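Local coordinates for hydrogenase maturation factor (Thermoanaerobacter tengcongensis, PDB 3VTI), which probably carries out the ATP-dependent dehydration of a carbamoyl group received from HypF, a nitrile-forming step in the maturation of [NiFe]-hydrogenases, at residues F12-E15 and Y16-A19. Sequence-based numbering, arbitrary orientation.
Sequences FDNE and YIRA
N14 is the N-cap of helix 15-19, turning its amide oxygen onto the backbone of I17: OD1 of N14 accepts from N of I17 at 2.8 Å, with an N-H...O angle of 164°. The first torsion, chi1 60°, helps by placing CG between the backbone N and the carbonyl carbon, which folds the amide back over the helix start. The same OD1 lies in the plane of the Y16 ring, at its edge, 3.9 Å from CD2 of Y16. The other end of the amide, ND2, is hydrogen-bonded to O of I104 in a second copy of the protein, so both ends of the group are held. With an alanine here, the I17 amide would probably lose its capping acceptor and the I104 carbonyl of the second subunit its donor. Next to the cap, R18, its chain extended from CG to NE, forms a side-on salt bridge with D13: NE donates to OD2 at 3.2 Å and NH2 to OD1 at 3.2 Å, with the carboxylate and guanidinium planes 32° apart. N of R18 donates to O of N14 at 2.9 Å, closing the turn. The N14 amide thus serves two chains, its oxygen capping the helix and its nitrogen binding the second subunit, whose V105 packs on Y16 and I17, while the D13-R18 salt bridge joins the residue before the cap to the first turn.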
loop_
_atom_site.group_PDB
_atom_site.type_symbol
_atom_site.label_atom_id
_atom_site.label_comp_id
_atom_site.label_asym_id
_atom_site.label_seq_id
_atom_site.Cartn_x
_atom_site.Cartn_y
_atom_site.Cartn_z
ATOM N N PHE C 12 19.068 3.855 -10.142
ATOM C CA PHE C 12 19.134 5.263 -9.765
ATOM C C PHE C 12 20.526 5.655 -9.228
ATOM O O PHE C 12 20.660 6.591 -8.432
ATOM C CB PHE C 12 18.014 5.612 -8.772
ATOM C CG PHE C 12 16.651 5.115 -9.194
ATOM C CD1 PHE C 12 16.111 5.483 -10.425
ATOM C CD2 PHE C 12 15.916 4.273 -8.361
ATOM C CE1 PHE C 12 14.868 5.019 -10.819
ATOM C CE2 PHE C 12 14.666 3.810 -8.743
ATOM C CZ PHE C 12 14.136 4.184 -9.976
ATOM N N ASP C 13 21.557 4.941 -9.688
ATOM C CA ASP C 13 22.925 5.146 -9.228
ATOM C C ASP C 13 23.390 6.571 -9.495
ATOM O O ASP C 13 23.357 7.041 -10.632
ATOM C CB ASP C 13 23.880 4.147 -9.890
ATOM C CG ASP C 13 25.217 4.060 -9.181
ATOM O OD1 ASP C 13 26.244 3.823 -9.851
ATOM O OD2 ASP C 13 25.247 4.230 -7.945
ATOM N N ASN C 14 23.787 7.246 -8.419
ATOM C CA ASN C 14 24.349 8.598 -8.449
ATOM C C ASN C 14 25.010 8.935 -7.096
ATOM O O ASN C 14 24.994 8.116 -6.171
ATOM C CB ASN C 14 23.296 9.643 -8.882
ATOM C CG ASN C 14 22.082 9.692 -7.956
ATOM O OD1 ASN C 14 22.212 9.678 -6.736
ATOM N ND2 ASN C 14 20.895 9.774 -8.543
ATOM N N GLU C 15 25.597 10.127 -6.989
ATOM C CA GLU C 15 26.278 10.570 -5.761
ATOM C C GLU C 15 25.359 10.503 -4.549
ATOM O O GLU C 15 25.754 9.993 -3.502
ATOM C CB GLU C 15 26.807 12.006 -5.897
ATOM C CG GLU C 15 27.178 12.469 -7.319
ATOM C CD GLU C 15 25.951 12.832 -8.175
ATOM O OE1 GLU C 15 25.395 11.934 -8.834
ATOM O OE2 GLU C 15 25.553 14.017 -8.199
ATOM N N TYR C 16 24.137 11.018 -4.709
ATOM C CA TYR C 16 23.142 11.095 -3.630
ATOM C C TYR C 16 22.749 9.709 -3.114
ATOM O O TYR C 16 22.713 9.469 -1.901
ATOM C CB TYR C 16 21.892 11.888 -4.080
ATOM C CG TYR C 16 22.194 13.288 -4.597
ATOM C CD1 TYR C 16 22.303 14.380 -3.718
ATOM C CD2 TYR C 16 22.392 13.521 -5.964
ATOM C CE1 TYR C 16 22.585 15.663 -4.190
ATOM C CE2 TYR C 16 22.680 14.800 -6.445
ATOM C CZ TYR C 16 22.776 15.866 -5.556
ATOM O OH TYR C 16 23.068 17.127 -6.045
ATOM N N ILE C 17 22.475 8.801 -4.047
ATOM C CA ILE C 17 22.063 7.444 -3.721
ATOM C C ILE C 17 23.198 6.633 -3.087
ATOM O O ILE C 17 23.009 6.050 -2.018
ATOM C CB ILE C 17 21.461 6.722 -4.969
ATOM C CG1 ILE C 17 20.199 7.452 -5.461
ATOM C CG2 ILE C 17 21.174 5.244 -4.682
ATOM C CD1 ILE C 17 19.086 7.616 -4.423
ATOM N N ARG C 18 24.363 6.607 -3.745
ATOM C CA ARG C 18 25.558 5.913 -3.234
ATOM C C ARG C 18 25.872 6.250 -1.773
ATOM O O ARG C 18 26.403 5.405 -1.032
ATOM C CB ARG C 18 26.792 6.245 -4.084
ATOM C CG ARG C 18 26.916 5.450 -5.363
ATOM C CD ARG C 18 28.204 5.771 -6.085
ATOM N NE ARG C 18 28.276 5.046 -7.349
ATOM C CZ ARG C 18 29.362 4.946 -8.108
ATOM N NH1 ARG C 18 30.502 5.527 -7.743
ATOM N NH2 ARG C 18 29.304 4.258 -9.239
ATOM N N ALA C 19 25.559 7.488 -1.382
ATOM C CA ALA C 19 25.828 7.991 -0.041
ATOM C C ALA C 19 25.007 7.254 1.018
ATOM O O ALA C 19 25.510 7.014 2.115
ATOM C CB ALA C 19 25.576 9.489 0.026
#